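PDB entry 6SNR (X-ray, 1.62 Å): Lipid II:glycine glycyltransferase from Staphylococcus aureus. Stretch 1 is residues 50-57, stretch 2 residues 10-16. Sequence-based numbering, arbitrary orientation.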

# COMPACT_ATOMS: atom_id res chain seq x y z
N GLU A 50 28.68 -0.57 -16.31
CA GLU A 50 27.70 0.06 -15.43
C GLU A 50 26.36 0.09 -16.14
O GLU A 50 26.24 0.72 -17.19
CB GLU A 50 28.16 1.49 -15.14
CG GLU A 50 27.29 2.30 -14.18
CD GLU A 50 27.83 3.71 -14.01
OE1 GLU A 50 29.06 3.86 -13.84
OE2 GLU A 50 27.03 4.68 -14.07
N VAL A 51 25.34 -0.54 -15.54
CA VAL A 51 23.98 -0.50 -16.11
C VAL A 51 23.42 0.94 -16.06
O VAL A 51 23.56 1.64 -15.04
CB VAL A 51 23.05 -1.42 -15.30
CG1 VAL A 51 21.58 -1.33 -15.78
CG2 VAL A 51 23.54 -2.87 -15.31
N GLN A 52 22.79 1.39 -17.15
CA GLN A 52 22.12 2.72 -17.21
C GLN A 52 20.59 2.59 -17.33
O GLN A 52 19.88 3.58 -17.10
CB GLN A 52 22.69 3.60 -18.32
CG GLN A 52 24.14 4.05 -18.10
CD GLN A 52 24.60 5.03 -19.16
OE1 GLN A 52 23.79 5.73 -19.78
NE2 GLN A 52 25.91 5.09 -19.39
N GLY A 53 20.08 1.42 -17.68
CA GLY A 53 18.60 1.21 -17.70
C GLY A 53 18.25 -0.26 -17.84
O GLY A 53 19.03 -1.03 -18.41
N VAL A 54 17.07 -0.65 -17.34
CA VAL A 54 16.57 -1.99 -17.48
C VAL A 54 15.10 -1.97 -17.76
O VAL A 54 14.45 -0.91 -17.64
CB VAL A 54 16.79 -2.82 -16.19
CG1 VAL A 54 18.26 -2.81 -15.82
CG2 VAL A 54 15.95 -2.26 -15.04
N ALA A 55 14.59 -3.11 -18.16
CA ALA A 55 13.15 -3.28 -18.32
C ALA A 55 12.79 -4.74 -18.27
O ALA A 55 13.53 -5.61 -18.74
CB ALA A 55 12.68 -2.60 -19.61
N GLN A 56 11.67 -5.03 -17.64
CA GLN A 56 11.06 -6.31 -17.62
C GLN A 56 9.80 -6.27 -18.49
O GLN A 56 8.90 -5.47 -18.28
CB GLN A 56 10.66 -6.66 -16.19
CG GLN A 56 10.03 -7.97 -16.07
CD GLN A 56 9.95 -8.40 -14.64
OE1 GLN A 56 9.10 -7.92 -13.88
NE2 GLN A 56 10.85 -9.27 -14.27
N LEU A 57 9.79 -7.09 -19.51
CA LEU A 57 8.72 -7.18 -20.52
C LEU A 57 7.84 -8.33 -20.20
O LEU A 57 8.32 -9.48 -19.99
CB LEU A 57 9.35 -7.40 -21.93
CG LEU A 57 10.09 -6.27 -22.62
CD1 LEU A 57 11.17 -5.57 -21.85
CD2 LEU A 57 10.66 -6.83 -23.95
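Stretch 2, residues 10-16: EHDAFVK

Stretch 2 is a piece of α-helix, part of a longer one, that packs across the extended strand of stretch 1. Three backbone hydrogen bonds of the i to i−4 kind fall within it: F14 N to E10 O at 3.1 Å, V15 N to H11 O at 2.9 Å, and K16 N to D12 O at 2.9 Å. The helix crosses the strand steeply, with a signed angle of −109° between their N-to-C directions, and the axes approach to 9.0 Å. The backbones come nearest where V54 CA lies 7.0 Å from H11 CA. The contact runs along V51 to Q56 on the strand and involves H11, F14 and V15 on the helix, burying 325 Å² over both sides.

Apolar packing dominates. On the strand, V51 and V54 direct their CA-to-CB bonds toward the helix; on the helix, F14 does the same and has the largest area covered. V54 CG2 lies 3.7 Å from F14 CD1 and 3.8 Å from V15 CG2, so one methyl group touches both side chains. A branched valine suits this place: it is bulky close to the backbone and can fill the space between strand and helix without a long, flexible chain.

The second valine meets the aromatic ring differently. V51 CG1 sits over one face of F14, 3.9 Å from the ring centroid and 21° off the ring normal, a CH-π contact whose closest side-chain pair is V51 CG1 to F14 CE2 at 3.6 Å. A flat phenyl ring offers a broad surface to such a methyl. The ring also reaches the strand backbone: F14 CE2 is 3.5 Å from V51 O, and F14 CZ is 3.7 Å from Q52 C and 3.8 Å from G53 N. Glycine has no side chain, and the CB it would carry would point away from the helix.

On the helix, the polar residue in the contact is H11. Its CA-to-CB bond points sideways, but the end of the side chain comes nearer, bringing H11 NE2 to 3.6 Å from V54 CG2 and 4.1 Å from both A55 C and Q56 N. These are van der Waals contacts; no hydrogen bond joins the two stretches, and NE2 is buried without a polar partner in the model. The other ring nitrogen, H11 ND1, donates a weak hydrogen bond to D12 OD1 at 3.3 Å, nearly straight at 174°. The imidazole thus packs against the strand while keeping a weak polar link inside its own helix.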

# COMPACT_ATOMS: atom_id res chain seq x y z
N GLU A 10 20.57 -8.58 -9.67
CA GLU A 10 21.14 -7.36 -10.15
C GLU A 10 20.08 -6.42 -10.73
O GLU A 10 20.11 -5.24 -10.49
CB GLU A 10 22.24 -7.66 -11.17
CG GLU A 10 23.49 -8.28 -10.50
CD GLU A 10 24.50 -8.87 -11.49
OE1 GLU A 10 24.20 -9.22 -12.66
OE2 GLU A 10 25.66 -9.02 -11.03
N HIS A 11 19.19 -6.96 -11.54
CA HIS A 11 18.03 -6.21 -12.08
C HIS A 11 17.21 -5.62 -10.95
O HIS A 11 16.93 -4.45 -10.92
CB HIS A 11 17.15 -7.15 -12.91
CG HIS A 11 15.90 -6.52 -13.42
ND1 HIS A 11 14.70 -6.48 -12.74
CD2 HIS A 11 15.70 -5.85 -14.58
CE1 HIS A 11 13.79 -5.86 -13.51
NE2 HIS A 11 14.40 -5.43 -14.60
N ASP A 12 16.80 -6.47 -10.01
CA ASP A 12 15.96 -6.03 -8.90
C ASP A 12 16.67 -4.94 -8.06
O ASP A 12 16.07 -3.94 -7.66
CB ASP A 12 15.54 -7.22 -8.03
CG ASP A 12 14.54 -8.14 -8.71
OD1 ASP A 12 13.91 -7.64 -9.71
OD2 ASP A 12 14.39 -9.30 -8.27
N ALA A 13 17.97 -5.10 -7.84
CA ALA A 13 18.72 -4.06 -7.13
C ALA A 13 18.68 -2.71 -7.83
O ALA A 13 18.44 -1.65 -7.23
CB ALA A 13 20.16 -4.54 -6.87
N PHE A 14 18.88 -2.75 -9.15
CA PHE A 14 18.84 -1.56 -9.97
C PHE A 14 17.47 -0.92 -9.92
O PHE A 14 17.38 0.31 -9.74
CB PHE A 14 19.22 -1.90 -11.41
CG PHE A 14 19.31 -0.68 -12.30
CD1 PHE A 14 18.21 -0.19 -12.96
CD2 PHE A 14 20.51 -0.02 -12.45
CE1 PHE A 14 18.32 0.94 -13.76
CE2 PHE A 14 20.61 1.10 -13.24
CZ PHE A 14 19.51 1.59 -13.91
N VAL A 15 16.40 -1.71 -10.08
CA VAL A 15 15.03 -1.18 -9.98
C VAL A 15 14.74 -0.53 -8.61
O VAL A 15 14.18 0.56 -8.53
CB VAL A 15 13.98 -2.29 -10.26
CG1 VAL A 15 12.53 -1.80 -10.05
CG2 VAL A 15 14.16 -2.87 -11.69
N LYS A 16 15.20 -1.19 -7.57
CA LYS A 16 14.92 -0.73 -6.22
C LYS A 16 15.62 0.59 -5.94
O LYS A 16 15.05 1.42 -5.22
CB LYS A 16 15.29 -1.82 -5.21
CG LYS A 16 14.30 -2.98 -5.20
CD LYS A 16 14.72 -4.14 -4.31
CE LYS A 16 13.64 -5.15 -4.03
NZ LYS A 16 13.99 -6.16 -2.97